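Endo-1,4-beta-xylanase C (Paenibacillus barcinonensis, PDB 4XUR) hydrolyses the internal beta-1,4 linkages of xylan, and the piece described here is its second CBM22 module, a xylan-binding domain. Local coordinates at residues Ala14-Ala18 with Val64-Leu70; Asp19-Ile25 with Ser46-Leu50; Thr33-Val39 with Leu50-Ser56; Val39-His44 with Tyr165-Val169. One frame throughout, in Å; residues are numbered along the deposited sequence.

Interaction 1: residues Ala14-Ala18 with Val64-Leu70; sequences ALFKA and VEVLPYL
Phe16 and Tyr69 carry this contact as an edge-to-face pair, with ring centroids 4.7 Å apart and planes inclined at 66°. The edge of the phenylalanine ring points at the tyrosine face, where Phe16 CD1 comes within 3.3 Å of Tyr69 CE2, nearer the rim of the tyrosine ring than its centre. Phe16 is set for this by chi1 of 174°, which holds CG opposite the backbone N and sends the ring across toward residues 64-70. The carbonyl of Leu15 also approaches the tyrosine, its O atom 3.4 Å from Tyr69 CD1.

Both segments belong to the beta-sandwich of the carbohydrate-binding module. Strand 16-18 pairs with strand 164-173 in one sheet, strand 63-65 lies at the edge of the other, and Leu15 and Phe16 both face Ile171 in a classic beta bulge.

Aliphatic contacts extend the patch on both sides of the aromatic pair. Val66 CG1 lies over one face of the Phe16 ring, whereas Val64 CG1 reaches Phe16 CZ obliquely at 4.0 Å. Farther along, the Leu15 and Leu70 side chains cross nearly at right angles, with Leu15 CD1 4.0 Å from Leu70 CD2, and both also touch Val76.

No hydrogen bond spans the two segments. In the 3-10 turn Tyr69 N donates to Val66 O, and Glu65 OE2 takes both Leu67 N and Leu142 N, while Arg143 forms a salt bridge with Glu65 OE1.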
loop_
_atom_site.group_PDB
_atom_site.type_symbol
_atom_site.label_atom_id
_atom_site.label_comp_id
_atom_site.label_asym_id
_atom_site.label_seq_id
_atom_site.Cartn_x
_atom_site.Cartn_y
_atom_site.Cartn_z
ATOM N N ALA A 14 -16.620 -1.797 8.528
ATOM C CA ALA A 14 -15.216 -1.799 9.144
ATOM C C ALA A 14 -14.541 -3.179 9.252
ATOM O O ALA A 14 -14.621 -3.845 10.296
ATOM C CB ALA A 14 -15.346 -1.170 10.514
ATOM N N LEU A 15 -13.890 -3.646 8.180
ATOM C CA LEU A 15 -13.327 -5.010 8.103
ATOM C C LEU A 15 -11.849 -5.080 8.526
ATOM O O LEU A 15 -11.338 -6.117 8.952
ATOM C CB LEU A 15 -13.518 -5.525 6.665
ATOM C CG LEU A 15 -14.931 -5.296 6.100
ATOM C CD1 LEU A 15 -15.092 -5.950 4.732
ATOM C CD2 LEU A 15 -15.959 -5.830 7.040
ATOM N N PHE A 16 -11.152 -3.954 8.340
ATOM C CA PHE A 16 -9.740 -3.869 8.604
ATOM C C PHE A 16 -9.468 -2.378 8.807
ATOM O O PHE A 16 -10.015 -1.549 8.093
ATOM C CB PHE A 16 -8.945 -4.384 7.391
ATOM C CG PHE A 16 -7.451 -4.197 7.499
ATOM C CD1 PHE A 16 -6.721 -5.142 8.166
ATOM C CD2 PHE A 16 -6.809 -3.144 6.899
ATOM C CE1 PHE A 16 -5.315 -5.031 8.275
ATOM C CE2 PHE A 16 -5.408 -3.018 6.989
ATOM C CZ PHE A 16 -4.697 -3.975 7.666
ATOM N N LYS A 17 -8.637 -2.067 9.830
ATOM C CA LYS A 17 -8.246 -0.669 10.108
ATOM C C LYS A 17 -6.784 -0.643 10.615
ATOM O O LYS A 17 -6.409 -1.493 11.422
ATOM C CB LYS A 17 -9.147 -0.036 11.161
ATOM C CG LYS A 17 -10.516 0.444 10.694
ATOM C CD LYS A 17 -10.980 1.593 11.635
ATOM C CE LYS A 17 -12.477 1.788 11.624
ATOM N NZ LYS A 17 -13.168 0.766 12.462
ATOM N N ALA A 18 -5.962 0.282 10.102
ATOM C CA ALA A 18 -4.668 0.526 10.623
ATOM C C ALA A 18 -4.343 2.029 10.804
ATOM O O ALA A 18 -4.284 2.760 9.834
ATOM C CB ALA A 18 -3.573 -0.141 9.742
ATOM N N VAL A 64 0.486 -5.294 3.106
ATOM C CA VAL A 64 -0.152 -6.180 4.076
ATOM C C VAL A 64 -1.143 -7.167 3.438
ATOM O O VAL A 64 -1.959 -6.800 2.576
ATOM C CB VAL A 64 -0.795 -5.320 5.231
ATOM C CG1 VAL A 64 -2.007 -4.467 4.754
ATOM C CG2 VAL A 64 -1.252 -6.229 6.396
ATOM N N GLU A 65 -1.066 -8.405 3.887
ATOM C CA GLU A 65 -2.000 -9.484 3.494
ATOM C C GLU A 65 -3.388 -9.129 4.068
ATOM O O GLU A 65 -3.530 -8.951 5.309
ATOM C CB GLU A 65 -1.528 -10.828 4.029
ATOM C CG GLU A 65 -2.505 -11.967 3.770
ATOM C CD GLU A 65 -2.664 -12.335 2.329
ATOM O OE1 GLU A 65 -1.684 -12.861 1.760
ATOM O OE2 GLU A 65 -3.770 -12.138 1.722
ATOM N N VAL A 66 -4.396 -9.075 3.213
ATOM C CA VAL A 66 -5.759 -8.800 3.722
ATOM C C VAL A 66 -6.856 -9.841 3.398
ATOM O O VAL A 66 -7.982 -9.674 3.838
ATOM C CB VAL A 66 -6.248 -7.410 3.298
ATOM C CG1 VAL A 66 -5.312 -6.302 3.917
ATOM C CG2 VAL A 66 -6.408 -7.317 1.795
ATOM N N LEU A 67 -6.534 -10.830 2.606
ATOM C CA LEU A 67 -7.512 -11.903 2.244
ATOM C C LEU A 67 -8.255 -12.450 3.496
ATOM O O LEU A 67 -9.461 -12.523 3.464
ATOM C CB LEU A 67 -6.894 -13.019 1.502
ATOM C CG LEU A 67 -7.929 -13.955 0.853
ATOM C CD1 LEU A 67 -8.947 -13.208 -0.040
ATOM C CD2 LEU A 67 -7.196 -14.977 0.004
ATOM N N PRO A 68 -7.530 -12.762 4.597
ATOM C CA PRO A 68 -8.238 -13.326 5.760
ATOM C C PRO A 68 -9.316 -12.486 6.371
ATOM O O PRO A 68 -10.203 -13.015 7.043
ATOM C CB PRO A 68 -7.071 -13.552 6.776
ATOM C CG PRO A 68 -5.821 -13.581 5.927
ATOM C CD PRO A 68 -6.110 -12.517 4.930
ATOM N N TYR A 69 -9.291 -11.161 6.163
ATOM C CA TYR A 69 -10.290 -10.228 6.655
ATOM C C TYR A 69 -11.588 -10.229 5.800
ATOM O O TYR A 69 -12.596 -9.602 6.188
ATOM C CB TYR A 69 -9.743 -8.835 6.718
ATOM C CG TYR A 69 -8.593 -8.655 7.690
ATOM C CD1 TYR A 69 -8.836 -8.440 9.054
ATOM C CD2 TYR A 69 -7.281 -8.623 7.274
ATOM C CE1 TYR A 69 -7.758 -8.256 9.943
ATOM C CE2 TYR A 69 -6.201 -8.449 8.160
ATOM C CZ TYR A 69 -6.466 -8.260 9.492
ATOM O OH TYR A 69 -5.356 -8.022 10.328
ATOM N N LEU A 70 -11.518 -10.785 4.623
ATOM C CA LEU A 70 -12.550 -10.577 3.588
ATOM C C LEU A 70 -13.248 -11.875 3.181
ATOM O O LEU A 70 -12.729 -12.967 3.371
ATOM C CB LEU A 70 -11.929 -9.920 2.356
ATOM C CG LEU A 70 -10.988 -8.694 2.597
ATOM C CD1 LEU A 70 -10.420 -8.163 1.286
ATOM C CD2 LEU A 70 -11.737 -7.634 3.350
#

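Interaction 2: residues Asp19-Ile25 with Ser46-Leu50; sequences DFEDGNI and SNRSL. Unlike the reference sequence in segment 19-25: Asp19 (reference Tyr). With CA (calcium ion), chain G.
Glu21 and Arg48 meet at the calcium ion, which ties the loop 19-25 to the start of strand 48-53. The glutamate side chain starts away from the other segment but bends back at chi2 (-50°), bringing OE2 to 2.4 Å from the calcium. The same oxygen accepts a hydrogen bond from Arg48 N on its syn side, 21° out of the carboxylate plane, so metal and amide together fix the carboxylate. Asp19 O, Ser46 OG and Arg48 O (2.3 Å from the calcium) are further ligands, with a water; Ser46 OG also hydrogen-bonds to His44 O.

The arginine chain runs extended from CG to NE over the type I beta turn of residues 20-23. Glu21 O lies over one face of its guanidinium, and Gly23 CA sits at the edge, 3.4 Å from Arg48 NH1. An alanine in place of Arg48 would keep the carbonyl that binds calcium but is likely to leave Gly23 without the guanidinium beside it.

Asp19 OD1 accepts from Glu21 N in an Asx turn. With CG anti to its carbonyl carbon (chi1 -54°), Phe20 lays a ring face against Leu50 CB, 3.9 Å from the ring centroid, in a CH-pi contact, and Ile25 CD1 touches Leu50 CD1.

Asp167 of strand 164-173 completes the calcium site, Trp28 meets the Phe20 ring, and strand 35-40 flanks Arg48 and Ser49 through Ser40 and Val39.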
loop_
_atom_site.group_PDB
_atom_site.type_symbol
_atom_site.label_atom_id
_atom_site.label_comp_id
_atom_site.label_asym_id
_atom_site.label_seq_id
_atom_site.Cartn_x
_atom_site.Cartn_y
_atom_site.Cartn_z
ATOM N N ASP A 19 -4.180 2.427 12.070
ATOM C CA ASP A 19 -3.894 3.828 12.367
ATOM C C ASP A 19 -2.508 3.982 12.991
ATOM O O ASP A 19 -2.049 5.092 13.158
ATOM C CB ASP A 19 -4.994 4.487 13.218
ATOM C CG ASP A 19 -5.122 3.829 14.617
ATOM O OD1 ASP A 19 -4.167 3.202 15.120
ATOM O OD2 ASP A 19 -6.185 3.947 15.218
ATOM N N PHE A 20 -1.836 2.848 13.271
ATOM C CA PHE A 20 -0.482 2.806 13.792
ATOM C C PHE A 20 -0.229 3.517 15.122
ATOM O O PHE A 20 0.908 3.652 15.535
ATOM C CB PHE A 20 0.530 3.345 12.736
ATOM C CG PHE A 20 0.390 2.619 11.450
ATOM C CD1 PHE A 20 0.909 1.314 11.346
ATOM C CD2 PHE A 20 -0.236 3.182 10.414
ATOM C CE1 PHE A 20 0.733 0.587 10.177
ATOM C CE2 PHE A 20 -0.413 2.469 9.178
ATOM C CZ PHE A 20 0.078 1.193 9.085
ATOM N N GLU A 21 -1.289 3.807 15.840
ATOM C CA GLU A 21 -1.167 4.648 17.050
ATOM C C GLU A 21 -0.630 3.862 18.217
ATOM O O GLU A 21 -0.073 4.472 19.179
ATOM C CB GLU A 21 -2.497 5.307 17.356
ATOM C CG GLU A 21 -2.912 6.402 16.370
ATOM C CD GLU A 21 -1.834 7.460 16.102
ATOM O OE1 GLU A 21 -1.377 8.127 17.065
ATOM O OE2 GLU A 21 -1.430 7.668 14.927
ATOM N N ASP A 22 -0.802 2.534 18.178
ATOM C CA ASP A 22 -0.167 1.621 19.113
ATOM C C ASP A 22 1.334 1.389 18.895
ATOM O O ASP A 22 1.948 0.636 19.664
ATOM C CB ASP A 22 -0.902 0.261 19.130
ATOM C CG ASP A 22 -0.956 -0.430 17.753
ATOM O OD1 ASP A 22 -0.154 -0.071 16.837
ATOM O OD2 ASP A 22 -1.821 -1.316 17.552
ATOM N N GLY A 23 1.903 1.887 17.795
ATOM C CA GLY A 23 3.315 1.736 17.494
ATOM C C GLY A 23 3.731 0.446 16.849
ATOM O O GLY A 23 4.937 0.166 16.699
ATOM N N ASN A 24 2.741 -0.379 16.487
ATOM C CA ASN A 24 3.061 -1.755 16.075
ATOM C C ASN A 24 3.094 -1.873 14.588
ATOM O O ASN A 24 2.173 -1.444 13.913
ATOM C CB ASN A 24 2.042 -2.769 16.631
ATOM C CG ASN A 24 2.071 -2.857 18.148
ATOM O OD1 ASN A 24 3.128 -2.729 18.777
ATOM N ND2 ASN A 24 0.902 -3.054 18.734
ATOM N N ILE A 25 4.144 -2.523 14.076
ATOM C CA ILE A 25 4.184 -2.832 12.630
ATOM C C ILE A 25 3.136 -3.813 12.194
ATOM O O ILE A 25 2.728 -3.824 11.012
ATOM C CB ILE A 25 5.591 -3.377 12.256
ATOM C CG1 ILE A 25 5.781 -3.380 10.743
ATOM C CG2 ILE A 25 5.758 -4.755 12.830
ATOM C CD1 ILE A 25 5.676 -2.031 10.107
ATOM N N SER A 46 -2.614 12.825 13.506
ATOM C CA SER A 46 -2.199 11.924 14.577
ATOM C C SER A 46 -0.708 11.936 14.700
ATOM O O SER A 46 -0.032 12.623 13.940
ATOM C CB SER A 46 -2.700 10.508 14.328
ATOM O OG SER A 46 -2.272 9.978 13.043
ATOM N N ASN A 47 -0.204 11.142 15.628
ATOM C CA ASN A 47 1.193 11.132 15.962
ATOM C C ASN A 47 2.020 10.038 15.334
ATOM O O ASN A 47 3.266 10.106 15.332
ATOM C CB ASN A 47 1.342 11.087 17.508
ATOM C CG ASN A 47 2.774 11.380 17.969
ATOM O OD1 ASN A 47 3.354 12.416 17.634
ATOM N ND2 ASN A 47 3.348 10.458 18.750
ATOM N N ARG A 48 1.375 9.014 14.773
ATOM C CA ARG A 48 2.117 7.876 14.240
ATOM C C ARG A 48 1.615 7.452 12.862
ATOM O O ARG A 48 0.421 7.611 12.542
ATOM C CB ARG A 48 2.075 6.697 15.213
ATOM C CG ARG A 48 2.597 7.090 16.611
ATOM C CD ARG A 48 3.034 5.950 17.460
ATOM N NE ARG A 48 3.300 6.411 18.836
ATOM C CZ ARG A 48 3.566 5.616 19.864
ATOM N NH1 ARG A 48 3.655 4.313 19.704
ATOM N NH2 ARG A 48 3.774 6.156 21.056
ATOM N N SER A 49 2.549 6.922 12.075
ATOM C CA SER A 49 2.232 6.478 10.694
ATOM C C SER A 49 3.312 5.548 10.243
ATOM O O SER A 49 4.259 5.297 10.941
ATOM C CB SER A 49 2.077 7.703 9.803
ATOM O OG SER A 49 3.300 8.409 9.671
ATOM N N LEU A 50 3.176 4.982 9.024
ATOM C CA LEU A 50 4.104 4.003 8.564
ATOM C C LEU A 50 4.947 4.595 7.478
ATOM O O LEU A 50 4.456 4.925 6.407
ATOM C CB LEU A 50 3.322 2.790 7.997
ATOM C CG LEU A 50 4.218 1.649 7.479
ATOM C CD1 LEU A 50 5.184 1.173 8.542
ATOM C CD2 LEU A 50 3.297 0.545 6.965
HETATM CA CA CA G . -1.881 7.412 12.634
HETATM O O HOH W 1 -4.047 7.791 12.737
#

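Interaction 3: residues Thr33-Val39 with Leu50-Ser56; sequences TEKLEVV and LKTSSRS
Leu50 and Lys51 of one strand pair with Val38 and Glu37 of the other in an antiparallel hairpin whose strand axes are 4.8 Å apart at 151°. Lys51, at a hydrogen-bonded pair, exchanges two backbone bonds with Glu37: Lys51 N donates to Glu37 O at 3.0 Å, and Glu37 N returns a bond to Lys51 O. Its CB packs on Val39 CG1 (3.9 Å), while the extended chain carries NZ away to Tyr165 OH.

Lys35 forms the second such pair, with Ser53; the bond from Lys35 N to Ser53 O is 2.9 Å long and nearly straight at 170°. Water 3 donates to Lys35 O and also bonds Ser53 OG.

Leu50, with CG trans to its amide N (chi1 -179°), stands off the hairpin face with its end leaning toward the partner strand, so that CD2 lies 4.0 Å from Leu36 CD2 and CD1 lies near Glu37 O. Leu36 stands alongside Thr52 on this same face. With a glycine in place of Leu36, Leu50 CD2 and the flank of Thr52 would probably lose their apolar neighbour.

Near the xylan pocket Glu34 bonds the amides of Arg31 and Gly32, and strand 48-53 pairs along its other edge, away from strand 35-40, with strand 164-173.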
loop_
_atom_site.group_PDB
_atom_site.type_symbol
_atom_site.label_atom_id
_atom_site.label_comp_id
_atom_site.label_asym_id
_atom_site.label_seq_id
_atom_site.Cartn_x
_atom_site.Cartn_y
_atom_site.Cartn_z
ATOM N N THR A 33 14.044 -4.839 -0.739
ATOM C CA THR A 33 15.093 -4.476 0.205
ATOM C C THR A 33 14.822 -3.204 0.977
ATOM O O THR A 33 15.674 -2.715 1.725
ATOM C CB THR A 33 16.432 -4.337 -0.552
ATOM O OG1 THR A 33 16.233 -3.413 -1.632
ATOM C CG2 THR A 33 16.863 -5.661 -1.086
ATOM N N GLU A 34 13.636 -2.632 0.807
ATOM C CA GLU A 34 13.279 -1.385 1.507
ATOM C C GLU A 34 13.004 -1.594 3.026
ATOM O O GLU A 34 12.885 -2.740 3.511
ATOM C CB GLU A 34 12.142 -0.645 0.809
ATOM C CG GLU A 34 10.732 -1.231 0.986
ATOM C CD GLU A 34 10.415 -2.424 0.169
ATOM O OE1 GLU A 34 11.307 -3.196 -0.207
ATOM O OE2 GLU A 34 9.191 -2.640 -0.134
ATOM N N LYS A 35 12.920 -0.485 3.700
ATOM C CA LYS A 35 12.814 -0.480 5.197
ATOM C C LYS A 35 11.484 0.159 5.583
ATOM O O LYS A 35 11.142 1.264 5.166
ATOM C CB LYS A 35 13.935 0.316 5.788
ATOM C CG LYS A 35 13.742 0.675 7.239
ATOM C CD LYS A 35 14.884 1.614 7.714
ATOM C CE LYS A 35 14.826 1.806 9.220
ATOM N NZ LYS A 35 13.912 2.944 9.641
ATOM N N LEU A 36 10.758 -0.574 6.443
ATOM C CA LEU A 36 9.515 -0.087 7.049
ATOM C C LEU A 36 9.668 0.166 8.531
ATOM O O LEU A 36 10.333 -0.609 9.236
ATOM C CB LEU A 36 8.425 -1.183 6.881
ATOM C CG LEU A 36 7.528 -1.058 5.649
ATOM C CD1 LEU A 36 8.287 -1.425 4.396
ATOM C CD2 LEU A 36 6.257 -1.937 5.838
ATOM N N GLU A 37 9.066 1.264 8.999
ATOM C CA GLU A 37 9.193 1.696 10.415
ATOM C C GLU A 37 8.007 2.535 10.832
ATOM O O GLU A 37 7.624 3.482 10.150
ATOM C CB GLU A 37 10.479 2.491 10.615
ATOM C CG GLU A 37 10.722 2.867 12.058
ATOM C CD GLU A 37 11.811 3.904 12.210
ATOM O OE1 GLU A 37 12.588 4.116 11.217
ATOM O OE2 GLU A 37 11.886 4.503 13.299
ATOM N N VAL A 38 7.387 2.174 11.956
ATOM C CA VAL A 38 6.356 3.039 12.512
ATOM C C VAL A 38 7.020 4.199 13.260
ATOM O O VAL A 38 7.735 3.971 14.249
ATOM C CB VAL A 38 5.437 2.259 13.500
ATOM C CG1 VAL A 38 4.349 3.156 14.055
ATOM C CG2 VAL A 38 4.811 1.048 12.815
ATOM N N VAL A 39 6.805 5.407 12.767
ATOM C CA VAL A 39 7.492 6.592 13.296
ATOM C C VAL A 39 6.494 7.367 14.155
ATOM O O VAL A 39 5.305 7.198 14.029
ATOM C CB VAL A 39 8.003 7.527 12.171
ATOM C CG1 VAL A 39 8.983 6.804 11.282
ATOM C CG2 VAL A 39 6.848 8.169 11.394
ATOM N N LEU A 50 3.176 4.982 9.024
ATOM C CA LEU A 50 4.104 4.003 8.564
ATOM C C LEU A 50 4.947 4.595 7.478
ATOM O O LEU A 50 4.456 4.925 6.407
ATOM C CB LEU A 50 3.322 2.790 7.997
ATOM C CG LEU A 50 4.218 1.649 7.479
ATOM C CD1 LEU A 50 5.184 1.173 8.542
ATOM C CD2 LEU A 50 3.297 0.545 6.965
ATOM N N LYS A 51 6.265 4.763 7.761
ATOM C CA LYS A 51 7.207 5.286 6.829
ATOM C C LYS A 51 7.897 4.182 6.081
ATOM O O LYS A 51 8.397 3.258 6.706
ATOM C CB LYS A 51 8.248 6.164 7.511
ATOM C CG LYS A 51 9.178 6.906 6.516
ATOM C CD LYS A 51 10.288 7.726 7.226
ATOM C CE LYS A 51 10.968 8.650 6.180
ATOM N NZ LYS A 51 11.613 9.852 6.761
ATOM N N THR A 52 7.923 4.284 4.763
ATOM C CA THR A 52 8.742 3.388 3.941
ATOM C C THR A 52 9.889 4.227 3.346
ATOM O O THR A 52 9.673 5.259 2.735
ATOM C CB THR A 52 7.920 2.731 2.781
ATOM O OG1 THR A 52 6.792 2.066 3.348
ATOM C CG2 THR A 52 8.802 1.797 1.992
ATOM N N SER A 53 11.097 3.707 3.472
ATOM C CA SER A 53 12.319 4.389 3.026
ATOM C C SER A 53 13.291 3.390 2.505
ATOM O O SER A 53 13.043 2.174 2.549
ATOM C CB SER A 53 12.952 5.177 4.212
ATOM O OG SER A 53 13.402 4.284 5.206
ATOM N N SER A 54 14.463 3.856 2.044
ATOM C CA SER A 54 15.465 2.966 1.431
ATOM C C SER A 54 14.858 2.238 0.227
ATOM O O SER A 54 15.209 1.076 -0.023
ATOM C CB SER A 54 16.028 1.933 2.424
ATOM O OG SER A 54 16.746 2.564 3.460
ATOM N N ARG A 55 13.987 2.924 -0.516
ATOM C CA ARG A 55 13.374 2.380 -1.717
ATOM C C ARG A 55 14.390 2.486 -2.872
ATOM O O ARG A 55 15.003 3.517 -3.049
ATOM C CB ARG A 55 12.071 3.115 -2.052
ATOM C CG ARG A 55 11.032 3.169 -0.912
ATOM C CD ARG A 55 9.807 4.049 -1.274
ATOM N NE ARG A 55 9.051 3.483 -2.435
ATOM C CZ ARG A 55 8.777 4.129 -3.562
ATOM N NH1 ARG A 55 9.147 5.362 -3.767
ATOM N NH2 ARG A 55 8.113 3.488 -4.564
ATOM N N SER A 56 14.550 1.407 -3.611
ATOM C CA SER A 56 15.459 1.444 -4.800
ATOM C C SER A 56 14.753 0.786 -6.000
ATOM O O SER A 56 15.412 0.415 -7.000
ATOM C CB SER A 56 16.773 0.751 -4.475
ATOM O OG SER A 56 16.674 -0.617 -4.188
HETATM O O HOH W 2 16.387 -0.762 -1.331
HETATM O O HOH W 3 11.515 3.574 7.204
#

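Interaction 4: residues Val39-His44 with Tyr165-Val169; sequences VSGIGH and YVDDV. With CA (calcium ion), chain G.
His44 and Asp167 are the closest backbone positions, with CA atoms 6.1 Å apart where the loop following strand 35-40 passes residues 165-169 of strand 164-173. The single hydrogen bond between the segments runs from His44 N to Asp167 OD2, 2.8 Å long, using the anti lone pair of that oxygen. Asp167 binds the calcium through both carboxylate oxygens, each 2.5 Å from the ion; the loop amide thus steadies a metal ligand from the second shell.

Asp168 meets the histidine differently. Its OD2 lies in the plane of the imidazole at the edge, 3.0 Å from His44 CD2, with carboxylate and ring planes 78° apart. Asp168 OD1 accepts from water 1, itself a calcium ligand.

At the other end Ile42 lays its CG2 over one face of Tyr165, a CH-pi contact 3.7 Å from the ring centroid. The tyrosine has CG opposite its carbonyl carbon (chi1 -55°), which turns the ring toward residues 39-42, where Val39 CG2 also approaches its edge.

Asp168 and Val169 both face Ala18 in a G1 beta bulge. Strand 164-173 is flanked here by strands 48-53 and 75-83, and Trp81 of the latter stacks on His44.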
loop_
_atom_site.group_PDB
_atom_site.type_symbol
_atom_site.label_atom_id
_atom_site.label_comp_id
_atom_site.label_asym_id
_atom_site.label_seq_id
_atom_site.Cartn_x
_atom_site.Cartn_y
_atom_site.Cartn_z
ATOM N N VAL A 39 6.805 5.407 12.767
ATOM C CA VAL A 39 7.492 6.592 13.296
ATOM C C VAL A 39 6.494 7.367 14.155
ATOM O O VAL A 39 5.305 7.198 14.029
ATOM C CB VAL A 39 8.003 7.527 12.171
ATOM C CG1 VAL A 39 8.983 6.804 11.282
ATOM C CG2 VAL A 39 6.848 8.169 11.394
ATOM N N SER A 40 7.020 8.177 15.085
ATOM C CA SER A 40 6.134 9.075 15.774
ATOM C C SER A 40 6.512 10.551 15.501
ATOM O O SER A 40 7.658 10.868 15.201
ATOM C CB SER A 40 6.122 8.761 17.292
ATOM O OG SER A 40 7.292 9.297 17.905
ATOM N N GLY A 41 5.531 11.419 15.619
ATOM C CA GLY A 41 5.656 12.828 15.271
ATOM C C GLY A 41 5.326 13.154 13.851
ATOM O O GLY A 41 5.406 14.303 13.427
ATOM N N ILE A 42 4.926 12.124 13.074
ATOM C CA ILE A 42 4.476 12.297 11.682
ATOM C C ILE A 42 3.263 11.360 11.533
ATOM O O ILE A 42 3.375 10.152 11.797
ATOM C CB ILE A 42 5.536 11.882 10.638
ATOM C CG1 ILE A 42 6.697 12.906 10.616
ATOM C CG2 ILE A 42 4.889 11.771 9.251
ATOM C CD1 ILE A 42 6.346 14.216 9.983
ATOM N N GLY A 43 2.130 11.945 11.145
ATOM C CA GLY A 43 0.880 11.235 11.086
ATOM C C GLY A 43 -0.227 12.003 10.388
ATOM O O GLY A 43 -0.123 13.212 10.239
ATOM N N HIS A 44 -1.276 11.306 9.918
ATOM C CA HIS A 44 -2.452 11.972 9.384
ATOM C C HIS A 44 -3.392 12.321 10.529
ATOM O O HIS A 44 -4.005 11.446 11.136
ATOM C CB HIS A 44 -3.236 11.105 8.337
ATOM C CG HIS A 44 -4.504 11.738 7.859
ATOM N ND1 HIS A 44 -4.571 12.984 7.229
ATOM C CD2 HIS A 44 -5.777 11.277 7.913
ATOM C CE1 HIS A 44 -5.839 13.236 6.910
ATOM N NE2 HIS A 44 -6.584 12.227 7.337
ATOM N N TYR A 165 5.010 8.100 3.529
ATOM C CA TYR A 165 4.216 7.705 4.699
ATOM C C TYR A 165 2.855 7.246 4.262
ATOM O O TYR A 165 2.299 7.797 3.328
ATOM C CB TYR A 165 4.016 8.907 5.660
ATOM C CG TYR A 165 5.345 9.539 6.095
ATOM C CD1 TYR A 165 5.983 10.482 5.270
ATOM C CD2 TYR A 165 5.969 9.114 7.261
ATOM C CE1 TYR A 165 7.226 11.056 5.666
ATOM C CE2 TYR A 165 7.202 9.642 7.662
ATOM C CZ TYR A 165 7.798 10.640 6.852
ATOM O OH TYR A 165 9.013 11.166 7.230
ATOM N N VAL A 166 2.320 6.227 4.940
ATOM C CA VAL A 166 0.887 5.930 4.854
ATOM C C VAL A 166 0.244 5.856 6.245
ATOM O O VAL A 166 0.952 5.597 7.218
ATOM C CB VAL A 166 0.544 4.586 4.128
ATOM C CG1 VAL A 166 1.077 4.601 2.692
ATOM C CG2 VAL A 166 1.078 3.385 4.867
ATOM N N ASP A 167 -1.037 6.127 6.319
ATOM C CA ASP A 167 -1.795 6.142 7.579
ATOM C C ASP A 167 -3.287 5.919 7.322
ATOM O O ASP A 167 -3.769 6.035 6.198
ATOM C CB ASP A 167 -1.576 7.496 8.308
ATOM C CG ASP A 167 -1.788 7.437 9.788
ATOM O OD1 ASP A 167 -1.945 6.341 10.405
ATOM O OD2 ASP A 167 -1.741 8.543 10.377
ATOM N N ASP A 168 -4.017 5.567 8.377
ATOM C CA ASP A 168 -5.490 5.477 8.351
ATOM C C ASP A 168 -6.009 4.577 7.195
ATOM O O ASP A 168 -6.880 4.989 6.404
ATOM C CB ASP A 168 -6.132 6.871 8.319
ATOM C CG ASP A 168 -6.005 7.610 9.660
ATOM O OD1 ASP A 168 -5.798 6.953 10.736
ATOM O OD2 ASP A 168 -6.077 8.867 9.639
ATOM N N VAL A 169 -5.446 3.387 7.112
ATOM C CA VAL A 169 -5.826 2.384 6.116
ATOM C C VAL A 169 -7.104 1.734 6.630
ATOM O O VAL A 169 -7.181 1.335 7.808
ATOM C CB VAL A 169 -4.766 1.285 5.974
ATOM C CG1 VAL A 169 -5.217 0.310 4.914
ATOM C CG2 VAL A 169 -3.416 1.870 5.581
HETATM CA CA CA G . -1.881 7.412 12.634
HETATM O O HOH W 1 -4.047 7.791 12.737
#

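Overall arrangement
Interactions 2 and 4 are two halves of one calcium site: their centres are 6 Å apart, they share water 1, and Asp167 joins the four ligand residues of interaction 2. Interaction 3 continues the same sheet, sharing Leu50 with interaction 2 and Val39 with interaction 4; Leu50 O is 2.9 Å from Val166 N. Interaction 1 lies about 18 Å from interaction 4 between centres, yet the two touch where Ala18 N is 2.8 Å from Val169 O. Calcium and xylan sites are distinct: at the far end of the hairpin, the Thr33 side chain comes about 6 Å from a bound xylose unit, whereas the Val38 side chain is about 8 Å from the calcium.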